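Local coordinates for protein chitinase (Thermococcus chitonophagus, PDB 5XSW) that probably acts as an endochitinase, hydrolysing the glycosidic links of chitin, and is captured with a glycan bound to its predominantly helical domain, at residues Ile111-Gly116 against Ile152-Pro157; Lys137-Pro142 against His158-Ile163; Glu390-Ala395 against Ser448-Phe453. All coordinates share one frame; numbering follows the deposited sequence.

Interaction 1 of 3, residues Ile111-Gly116 against Ile152-Pro157; sequences IYPTIG and IMYNPP
Pro113 faces Tyr154 and Ile115 faces Pro156 where two irregular segments run side by side in the same direction. The CA atoms of Pro113 and Tyr154 are 5.5 Å apart, and those of Ile115 and Pro156 6.1 Å. Neither segment is helix or strand; Met153 is the centre of an inverse gamma turn, closed by a weak bond from Tyr154 N to Ile152 O.

Apolar side chains carry the contact. The Pro113 ring projects toward the other segment, its CG 3.6 Å from Ile152 CG2 and also 3.5 Å from the carbonyl oxygen Met153 O. Ile152 holds CG2 anti to its backbone N, with CG1 beside that nitrogen (chi1 -64°), which carries the methyl to Pro113. The same methyl sits over the centre of one face of the Tyr154 ring, and so touches both rings. Ile111 reaches that ring differently, its CG2 meeting CE1 of Tyr154 at the edge, 3.8 Å away and near the ring plane. Further along, Ile115 CD1 touches Pro156 CG at 3.9 Å and lies beside Met153 CB.

The hydroxyl of Tyr154 hydrogen-bonds to Glu328 and Arg304, fixing that end of the ring. Tyr196 of helix 186-199 touches Ile115, Met153 and Pro156. This is proline-rich loop-on-loop packing, joining the chain that leaves strand 98-104 of the N-terminal beta domain to a loop of the helical domain.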
loop_
_atom_site.group_PDB
_atom_site.type_symbol
_atom_site.label_atom_id
_atom_site.label_comp_id
_atom_site.label_asym_id
_atom_site.label_seq_id
_atom_site.Cartn_x
_atom_site.Cartn_y
_atom_site.Cartn_z
ATOM N N ILE A 111 14.946 -3.344 -19.995
ATOM C CA ILE A 111 15.477 -4.616 -20.491
ATOM C C ILE A 111 14.830 -5.836 -19.834
ATOM O O ILE A 111 14.937 -6.004 -18.603
ATOM C CB ILE A 111 16.996 -4.715 -20.285
ATOM C CG1 ILE A 111 17.734 -3.589 -21.064
ATOM C CG2 ILE A 111 17.514 -6.182 -20.689
ATOM C CD1 ILE A 111 19.194 -3.449 -20.579
ATOM N N TYR A 112 14.155 -6.669 -20.632
ATOM C CA TYR A 112 13.632 -7.939 -20.130
ATOM C C TYR A 112 14.285 -9.056 -20.966
ATOM O O TYR A 112 13.845 -9.322 -22.053
ATOM C CB TYR A 112 12.102 -8.019 -20.260
ATOM C CG TYR A 112 11.413 -7.269 -19.123
ATOM C CD1 TYR A 112 11.569 -7.713 -17.797
ATOM C CD2 TYR A 112 10.668 -6.118 -19.365
ATOM C CE1 TYR A 112 10.960 -6.992 -16.694
ATOM C CE2 TYR A 112 10.060 -5.402 -18.298
ATOM C CZ TYR A 112 10.214 -5.885 -16.970
ATOM O OH TYR A 112 9.622 -5.193 -15.929
ATOM N N PRO A 113 15.265 -9.722 -20.416
ATOM C CA PRO A 113 16.034 -10.651 -21.249
ATOM C C PRO A 113 15.209 -11.846 -21.728
ATOM O O PRO A 113 14.254 -12.270 -21.092
ATOM C CB PRO A 113 17.147 -11.124 -20.320
ATOM C CG PRO A 113 17.104 -10.175 -19.070
ATOM C CD PRO A 113 15.736 -9.642 -19.008
ATOM N N THR A 114 15.594 -12.391 -22.873
ATOM C CA THR A 114 15.039 -13.657 -23.345
ATOM C C THR A 114 15.803 -14.818 -22.723
ATOM O O THR A 114 17.021 -14.934 -22.837
ATOM C CB THR A 114 15.100 -13.738 -24.890
ATOM O OG1 THR A 114 14.232 -12.746 -25.383
ATOM C CG2 THR A 114 14.576 -15.119 -25.398
ATOM N N ILE A 115 15.102 -15.668 -22.007
ATOM C CA ILE A 115 15.777 -16.790 -21.364
ATOM C C ILE A 115 15.980 -17.907 -22.440
ATOM O O ILE A 115 17.054 -18.485 -22.552
ATOM C CB ILE A 115 14.949 -17.390 -20.192
ATOM C CG1 ILE A 115 14.489 -16.294 -19.191
ATOM C CG2 ILE A 115 15.718 -18.569 -19.545
ATOM C CD1 ILE A 115 15.659 -15.498 -18.633
ATOM N N GLY A 116 14.919 -18.199 -23.187
ATOM C CA GLY A 116 14.953 -19.214 -24.244
ATOM C C GLY A 116 13.657 -19.142 -25.026
ATOM O O GLY A 116 12.743 -18.435 -24.634
ATOM N N ILE A 152 17.922 -9.826 -11.902
ATOM C CA ILE A 152 17.442 -10.084 -13.300
ATOM C C ILE A 152 18.408 -11.047 -13.987
ATOM O O ILE A 152 19.613 -10.868 -13.866
ATOM C CB ILE A 152 17.316 -8.757 -14.144
ATOM C CG1 ILE A 152 16.237 -7.824 -13.522
ATOM C CG2 ILE A 152 16.990 -9.041 -15.653
ATOM C CD1 ILE A 152 14.809 -8.384 -13.708
ATOM N N MET A 153 17.876 -12.027 -14.727
ATOM C CA MET A 153 18.706 -13.063 -15.305
ATOM C C MET A 153 19.162 -12.576 -16.707
ATOM O O MET A 153 18.622 -13.024 -17.712
ATOM C CB MET A 153 17.941 -14.396 -15.423
ATOM C CG MET A 153 18.953 -15.592 -15.789
ATOM S SD MET A 153 19.855 -16.166 -14.341
ATOM C CE MET A 153 18.770 -17.410 -13.661
ATOM N N TYR A 154 20.071 -11.604 -16.753
ATOM C CA TYR A 154 20.551 -11.104 -18.066
ATOM C C TYR A 154 21.302 -12.207 -18.816
ATOM O O TYR A 154 21.241 -12.260 -20.009
ATOM C CB TYR A 154 21.481 -9.903 -17.888
ATOM C CG TYR A 154 20.820 -8.691 -17.246
ATOM C CD1 TYR A 154 20.002 -7.888 -17.981
ATOM C CD2 TYR A 154 21.062 -8.368 -15.889
ATOM C CE1 TYR A 154 19.367 -6.726 -17.361
ATOM C CE2 TYR A 154 20.453 -7.207 -15.258
ATOM C CZ TYR A 154 19.624 -6.414 -16.004
ATOM O OH TYR A 154 19.023 -5.289 -15.459
ATOM N N ASN A 155 22.017 -13.072 -18.105
ATOM C CA ASN A 155 22.825 -14.127 -18.757
ATOM C C ASN A 155 22.509 -15.542 -18.211
ATOM O O ASN A 155 23.236 -16.088 -17.394
ATOM C CB ASN A 155 24.324 -13.800 -18.564
ATOM C CG ASN A 155 24.706 -12.377 -19.076
ATOM O OD1 ASN A 155 25.056 -11.485 -18.278
ATOM N ND2 ASN A 155 24.690 -12.183 -20.402
ATOM N N PRO A 156 21.378 -16.085 -18.601
ATOM C CA PRO A 156 20.878 -17.342 -18.052
ATOM C C PRO A 156 21.919 -18.429 -18.275
ATOM O O PRO A 156 22.594 -18.457 -19.331
ATOM C CB PRO A 156 19.602 -17.608 -18.862
ATOM C CG PRO A 156 19.321 -16.393 -19.589
ATOM C CD PRO A 156 20.520 -15.541 -19.661
ATOM N N PRO A 157 22.120 -19.261 -17.272
ATOM C CA PRO A 157 23.147 -20.287 -17.448
ATOM C C PRO A 157 22.708 -21.379 -18.434
ATOM O O PRO A 157 23.557 -22.138 -18.872
ATOM C CB PRO A 157 23.289 -20.877 -16.058
ATOM C CG PRO A 157 21.861 -20.739 -15.461
ATOM C CD PRO A 157 21.429 -19.363 -15.965
#

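Interaction 2 of 3, residues Lys137-Pro142 against His158-Ile163; sequences KSYYDP and HPTQII
His158 and Gln161 reach the carbonyls of segment 137-142 through different torsions. In His158, CG stands anti to the backbone N (chi1 -164°), whereas Gln161 turns CG beside its own N and then runs out extended (chi2 174°).

His158 donates from NE2 to Ser138 O at 2.9 Å. The oxygen lies near the imidazole plane, but the donor stands well above the plane of the carbonyl. Asp141 N approaches Ser138 O from the opposite face of that plane, so this carbonyl is gripped from both faces. On the other side of the imidazole, ND1 accepts from Thr160 N at 3.1 Å in an almost straight bond, which is consistent with the proton on NE2, facing Ser138, and helps to fix the ring's rotation. The ring is also sandwiched, with Gln161 NE2 over one face and Pro159 CD over the other, both displaced toward the rim.

The Gln161 amide nitrogen bridges two backbone carbonyls. It reaches Asp141 O at 2.8 Å, close to the amide plane and with an N-H...O angle of 158°, and Tyr139 O at 3.1 Å from above that carbonyl's plane. Tyr139 O also receives a water at 2.8 Å. The water in turn accepts from Thr160 OG1 at 2.6 Å and lies over the centre of the Tyr139 ring. Thr160 OG1 itself approaches Tyr139 CD2 obliquely, 3.4 Å away.

The side chains of a loop thus bind the carbonyls of Ser138, Tyr139 and Asp141 where the chain leaves helix 136-139 for the loop. Behind them, helix 449-461 contacts both segments: Asp452 binds the Tyr139 hydroxyl, Arg450 binds Gln161 OE1 and Pro142 O, and Ile162 pairs through its backbone with Arg450.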
loop_
_atom_site.group_PDB
_atom_site.type_symbol
_atom_site.label_atom_id
_atom_site.label_comp_id
_atom_site.label_asym_id
_atom_site.label_seq_id
_atom_site.Cartn_x
_atom_site.Cartn_y
_atom_site.Cartn_z
ATOM N N LYS A 137 20.865 -32.868 -26.943
ATOM C CA LYS A 137 22.072 -33.074 -26.171
ATOM C C LYS A 137 22.263 -31.939 -25.139
ATOM O O LYS A 137 22.724 -32.157 -24.001
ATOM C CB LYS A 137 23.288 -33.141 -27.094
ATOM C CG LYS A 137 24.603 -33.271 -26.330
ATOM C CD LYS A 137 25.626 -34.139 -27.067
ATOM C CE LYS A 137 26.898 -33.352 -27.382
ATOM N NZ LYS A 137 26.645 -32.212 -28.330
ATOM N N SER A 138 21.981 -30.723 -25.588
ATOM C CA SER A 138 22.061 -29.552 -24.719
ATOM C C SER A 138 20.881 -29.547 -23.707
ATOM O O SER A 138 21.069 -29.293 -22.528
ATOM C CB SER A 138 22.083 -28.292 -25.566
ATOM O OG SER A 138 22.114 -27.131 -24.735
ATOM N N TYR A 139 19.691 -29.902 -24.170
ATOM C CA TYR A 139 18.505 -29.881 -23.339
ATOM C C TYR A 139 18.672 -30.787 -22.114
ATOM O O TYR A 139 18.273 -30.370 -21.024
ATOM C CB TYR A 139 17.286 -30.267 -24.176
ATOM C CG TYR A 139 15.897 -30.186 -23.533
ATOM C CD1 TYR A 139 15.411 -31.238 -22.735
ATOM C CD2 TYR A 139 15.037 -29.113 -23.808
ATOM C CE1 TYR A 139 14.090 -31.201 -22.184
ATOM C CE2 TYR A 139 13.748 -29.065 -23.264
ATOM C CZ TYR A 139 13.304 -30.122 -22.447
ATOM O OH TYR A 139 12.040 -30.088 -21.950
ATOM N N TYR A 140 19.316 -31.963 -22.261
ATOM C CA TYR A 140 19.406 -32.947 -21.163
ATOM C C TYR A 140 20.758 -32.985 -20.526
ATOM O O TYR A 140 20.983 -33.776 -19.639
ATOM C CB TYR A 140 19.032 -34.380 -21.628
ATOM C CG TYR A 140 17.605 -34.533 -22.050
ATOM C CD1 TYR A 140 16.572 -34.567 -21.106
ATOM C CD2 TYR A 140 17.261 -34.655 -23.394
ATOM C CE1 TYR A 140 15.244 -34.714 -21.497
ATOM C CE2 TYR A 140 15.910 -34.754 -23.801
ATOM C CZ TYR A 140 14.912 -34.803 -22.840
ATOM O OH TYR A 140 13.587 -34.922 -23.200
ATOM N N ASP A 141 21.648 -32.087 -20.934
ATOM C CA ASP A 141 22.992 -32.058 -20.421
ATOM C C ASP A 141 23.032 -31.695 -18.922
ATOM O O ASP A 141 22.558 -30.632 -18.507
ATOM C CB ASP A 141 23.819 -31.058 -21.236
ATOM C CG ASP A 141 25.293 -31.056 -20.862
ATOM O OD1 ASP A 141 25.708 -31.730 -19.878
ATOM O OD2 ASP A 141 26.051 -30.351 -21.551
ATOM N N PRO A 142 23.597 -32.584 -18.107
ATOM C CA PRO A 142 23.567 -32.276 -16.670
ATOM C C PRO A 142 24.664 -31.320 -16.235
ATOM O O PRO A 142 24.682 -30.953 -15.069
ATOM C CB PRO A 142 23.757 -33.643 -16.001
ATOM C CG PRO A 142 24.531 -34.469 -17.066
ATOM C CD PRO A 142 24.013 -33.978 -18.396
ATOM N N HIS A 158 21.420 -21.449 -18.755
ATOM C CA HIS A 158 20.919 -22.477 -19.682
ATOM C C HIS A 158 19.609 -21.956 -20.224
ATOM O O HIS A 158 18.882 -21.249 -19.526
ATOM C CB HIS A 158 20.754 -23.828 -18.981
ATOM C CG HIS A 158 20.612 -24.993 -19.926
ATOM N ND1 HIS A 158 19.456 -25.260 -20.620
ATOM C CD2 HIS A 158 21.507 -25.933 -20.312
ATOM C CE1 HIS A 158 19.637 -26.314 -21.396
ATOM N NE2 HIS A 158 20.869 -26.753 -21.209
ATOM N N PRO A 159 19.323 -22.215 -21.499
ATOM C CA PRO A 159 18.060 -21.694 -22.037
ATOM C C PRO A 159 16.776 -22.475 -21.713
ATOM O O PRO A 159 15.681 -21.917 -21.890
ATOM C CB PRO A 159 18.296 -21.735 -23.558
ATOM C CG PRO A 159 19.260 -22.909 -23.736
ATOM C CD PRO A 159 20.231 -22.721 -22.557
ATOM N N THR A 160 16.882 -23.751 -21.330
ATOM C CA THR A 160 15.659 -24.538 -21.120
ATOM C C THR A 160 15.672 -25.212 -19.720
ATOM O O THR A 160 14.630 -25.644 -19.241
ATOM C CB THR A 160 15.463 -25.632 -22.228
ATOM O OG1 THR A 160 16.605 -26.503 -22.237
ATOM C CG2 THR A 160 15.294 -24.985 -23.588
ATOM N N GLN A 161 16.843 -25.255 -19.083
ATOM C CA GLN A 161 16.944 -25.816 -17.721
ATOM C C GLN A 161 16.783 -24.712 -16.665
ATOM O O GLN A 161 17.298 -23.614 -16.863
ATOM C CB GLN A 161 18.288 -26.500 -17.456
ATOM C CG GLN A 161 18.429 -27.905 -18.146
ATOM C CD GLN A 161 19.799 -28.462 -17.991
ATOM O OE1 GLN A 161 20.439 -28.319 -16.940
ATOM N NE2 GLN A 161 20.298 -29.118 -19.065
ATOM N N ILE A 162 16.072 -25.021 -15.573
ATOM C CA ILE A 162 16.039 -24.152 -14.368
ATOM C C ILE A 162 17.057 -24.670 -13.404
ATOM O O ILE A 162 17.045 -25.859 -13.058
ATOM C CB ILE A 162 14.680 -24.196 -13.642
ATOM C CG1 ILE A 162 13.560 -23.846 -14.596
ATOM C CG2 ILE A 162 14.678 -23.245 -12.407
ATOM C CD1 ILE A 162 12.242 -24.349 -14.113
ATOM N N ILE A 163 17.949 -23.810 -12.961
ATOM C CA ILE A 163 19.030 -24.257 -12.087
ATOM C C ILE A 163 18.922 -23.534 -10.717
ATOM O O ILE A 163 19.430 -22.401 -10.545
ATOM C CB ILE A 163 20.448 -23.917 -12.678
ATOM C CG1 ILE A 163 20.545 -24.343 -14.164
ATOM C CG2 ILE A 163 21.499 -24.523 -11.788
ATOM C CD1 ILE A 163 20.319 -25.831 -14.344
HETATM O O HOH W 1 16.260 -28.476 -20.559
#

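Interaction 3 of 3, residues Glu390-Ala395 against Ser448-Phe453; sequences ERIYDA and SYRYDF
Asp394 holds the first turn of helix 449-461 in the tight part of this contact. Its CG is anti to the backbone N (chi1 -161°), and OD1 gathers three donors. Ser448 OG approaches on the syn lone pair at 2.7 Å, Arg450 N comes from above the carboxylate plane at 3.0 Å, and Ala395 N arrives on the anti side. Beside it, Tyr449 N gives a 2.9 Å bond to Ala395 O, nearly along the C=O axis.

Ser448 is the N-cap of the helix: its OG accepts from Tyr451 N at 3.0 Å while donating to Asp394. The carboxylate therefore acts as a second shell that positions the cap, and its negative charge would probably be stabilised by the helix N-terminus.

Aromatic packing adjoins this polar cluster. Tyr393 turns its CD2–CE2 edge toward a face of Tyr449 in an offset edge-to-face pair, with centroids 5.4 Å apart and planes at 73°. The far end of Tyr449 is tied through OH to Ala189 O of helix 186-199.

On the looser side, Arg450 stretches past Ile392, whose CG2 lies 4.0 Å from Arg450 CD. Water rather than direct bonding joins these two residues: it donates to Ile392 O and accepts from Arg450 NH1 at 3.0 Å, near the guanidinium plane. Arg450 NH2 is engaged by Gln161 OE1.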
loop_
_atom_site.group_PDB
_atom_site.type_symbol
_atom_site.label_atom_id
_atom_site.label_comp_id
_atom_site.label_asym_id
_atom_site.label_seq_id
_atom_site.Cartn_x
_atom_site.Cartn_y
_atom_site.Cartn_z
ATOM N N GLU A 390 27.161 -28.782 -7.847
ATOM C CA GLU A 390 26.900 -30.118 -7.325
ATOM C C GLU A 390 25.473 -30.507 -6.966
ATOM O O GLU A 390 25.061 -31.621 -7.215
ATOM C CB GLU A 390 27.849 -30.423 -6.177
ATOM C CG GLU A 390 29.298 -30.322 -6.593
ATOM C CD GLU A 390 30.237 -30.907 -5.571
ATOM O OE1 GLU A 390 29.755 -31.433 -4.547
ATOM O OE2 GLU A 390 31.459 -30.839 -5.794
ATOM N N ARG A 391 24.746 -29.597 -6.335
ATOM C CA ARG A 391 23.418 -29.906 -5.846
ATOM C C ARG A 391 22.409 -28.942 -6.450
ATOM O O ARG A 391 22.297 -27.811 -6.012
ATOM C CB ARG A 391 23.419 -29.778 -4.325
ATOM C CG ARG A 391 22.540 -30.753 -3.581
ATOM C CD ARG A 391 22.969 -30.910 -2.130
ATOM N NE ARG A 391 23.193 -29.626 -1.487
ATOM C CZ ARG A 391 23.766 -29.464 -0.302
ATOM N NH1 ARG A 391 24.172 -30.509 0.394
ATOM N NH2 ARG A 391 23.929 -28.251 0.188
ATOM N N ILE A 392 21.648 -29.413 -7.424
ATOM C CA ILE A 392 20.709 -28.568 -8.137
ATOM C C ILE A 392 19.325 -29.127 -7.952
ATOM O O ILE A 392 19.115 -30.315 -8.115
ATOM C CB ILE A 392 20.997 -28.516 -9.648
ATOM C CG1 ILE A 392 22.413 -28.028 -9.913
ATOM C CG2 ILE A 392 20.006 -27.610 -10.343
ATOM C CD1 ILE A 392 22.796 -26.812 -9.111
ATOM N N TYR A 393 18.377 -28.276 -7.608
ATOM C CA TYR A 393 17.041 -28.790 -7.368
ATOM C C TYR A 393 16.421 -29.494 -8.597
ATOM O O TYR A 393 16.514 -29.016 -9.710
ATOM C CB TYR A 393 16.113 -27.654 -6.927
ATOM C CG TYR A 393 14.727 -28.087 -6.672
ATOM C CD1 TYR A 393 14.408 -28.747 -5.506
ATOM C CD2 TYR A 393 13.724 -27.833 -7.599
ATOM C CE1 TYR A 393 13.075 -29.184 -5.243
ATOM C CE2 TYR A 393 12.413 -28.249 -7.359
ATOM C CZ TYR A 393 12.103 -28.892 -6.151
ATOM O OH TYR A 393 10.801 -29.273 -5.911
ATOM N N ASP A 394 15.716 -30.590 -8.346
ATOM C CA ASP A 394 14.898 -31.235 -9.396
ATOM C C ASP A 394 13.731 -31.950 -8.733
ATOM O O ASP A 394 13.773 -32.215 -7.525
ATOM C CB ASP A 394 15.788 -32.197 -10.206
ATOM C CG ASP A 394 15.191 -32.573 -11.586
ATOM O OD1 ASP A 394 14.072 -32.145 -11.962
ATOM O OD2 ASP A 394 15.913 -33.301 -12.306
ATOM N N ALA A 395 12.665 -32.226 -9.472
ATOM C CA ALA A 395 11.491 -32.838 -8.886
ATOM C C ALA A 395 10.748 -33.510 -10.012
ATOM O O ALA A 395 10.724 -32.975 -11.108
ATOM C CB ALA A 395 10.559 -31.768 -8.202
ATOM N N SER A 448 10.360 -33.592 -15.758
ATOM C CA SER A 448 11.358 -33.098 -14.843
ATOM C C SER A 448 11.163 -31.584 -14.615
ATOM O O SER A 448 11.021 -30.828 -15.585
ATOM C CB SER A 448 12.747 -33.313 -15.380
ATOM O OG SER A 448 13.693 -32.535 -14.646
ATOM N N TYR A 449 11.188 -31.153 -13.347
ATOM C CA TYR A 449 11.133 -29.706 -13.070
ATOM C C TYR A 449 12.356 -29.029 -13.715
ATOM O O TYR A 449 12.242 -28.119 -14.528
ATOM C CB TYR A 449 11.100 -29.452 -11.567
ATOM C CG TYR A 449 11.240 -27.967 -11.280
ATOM C CD1 TYR A 449 10.144 -27.141 -11.317
ATOM C CD2 TYR A 449 12.470 -27.427 -10.974
ATOM C CE1 TYR A 449 10.253 -25.730 -11.013
ATOM C CE2 TYR A 449 12.617 -26.023 -10.679
ATOM C CZ TYR A 449 11.502 -25.223 -10.697
ATOM O OH TYR A 449 11.662 -23.892 -10.398
ATOM N N ARG A 450 13.529 -29.532 -13.388
ATOM C CA ARG A 450 14.761 -28.927 -13.885
ATOM C C ARG A 450 14.821 -28.866 -15.441
ATOM O O ARG A 450 15.113 -27.812 -16.032
ATOM C CB ARG A 450 15.976 -29.712 -13.349
ATOM C CG ARG A 450 17.278 -29.090 -13.864
ATOM C CD ARG A 450 18.499 -29.807 -13.364
ATOM N NE ARG A 450 19.636 -29.518 -14.229
ATOM C CZ ARG A 450 20.885 -29.935 -13.980
ATOM N NH1 ARG A 450 21.178 -30.615 -12.865
ATOM N NH2 ARG A 450 21.847 -29.646 -14.839
ATOM N N TYR A 451 14.504 -29.990 -16.098
ATOM C CA TYR A 451 14.736 -30.101 -17.556
ATOM C C TYR A 451 13.549 -29.682 -18.400
ATOM O O TYR A 451 13.716 -29.156 -19.507
ATOM C CB TYR A 451 15.168 -31.549 -17.892
ATOM C CG TYR A 451 16.520 -31.892 -17.305
ATOM C CD1 TYR A 451 17.688 -31.431 -17.880
ATOM C CD2 TYR A 451 16.604 -32.585 -16.111
ATOM C CE1 TYR A 451 18.924 -31.719 -17.312
ATOM C CE2 TYR A 451 17.830 -32.875 -15.537
ATOM C CZ TYR A 451 18.975 -32.438 -16.135
ATOM O OH TYR A 451 20.182 -32.749 -15.535
ATOM N N ASP A 452 12.330 -29.910 -17.902
ATOM C CA ASP A 452 11.147 -29.722 -18.725
ATOM C C ASP A 452 10.253 -28.532 -18.389
ATOM O O ASP A 452 9.440 -28.116 -19.216
ATOM C CB ASP A 452 10.264 -30.970 -18.639
ATOM C CG ASP A 452 10.966 -32.208 -19.146
ATOM O OD1 ASP A 452 11.564 -32.136 -20.251
ATOM O OD2 ASP A 452 10.930 -33.225 -18.436
ATOM N N PHE A 453 10.262 -28.061 -17.144
ATOM C CA PHE A 453 9.151 -27.166 -16.802
ATOM C C PHE A 453 9.189 -25.795 -17.530
ATOM O O PHE A 453 8.136 -25.225 -17.832
ATOM C CB PHE A 453 9.044 -26.964 -15.241
ATOM C CG PHE A 453 7.740 -26.300 -14.835
ATOM C CD1 PHE A 453 6.539 -26.925 -15.072
ATOM C CD2 PHE A 453 7.730 -25.033 -14.230
ATOM C CE1 PHE A 453 5.303 -26.308 -14.747
ATOM C CE2 PHE A 453 6.535 -24.405 -13.882
ATOM C CZ PHE A 453 5.314 -25.031 -14.137
HETATM O O HOH W 2 19.655 -31.648 -10.515
#

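How the interactions relate
Interactions 2 and 3 form one connected region, with centres about 9 Å apart, and both lean on helix 449-461: one lies against its side, the other meets its capped N-terminus. Bonds from Tyr139 to Asp452 and Gln161 to Arg450 join them. Interaction 1 lies nearer the centre of the chain, about 12 Å from it against about 23 Å for the others, and is almost wholly apolar, whereas interaction 2 relies on side-chain bonds to backbone carbonyls, interaction 3 on a carboxylate at a helix N-terminus and an aromatic pair. All three are partly buried. The loop 152-163 runs directly from interaction 1 into interaction 2, where Ile115 packs on Pro159; interactions 1 and 3 do not touch.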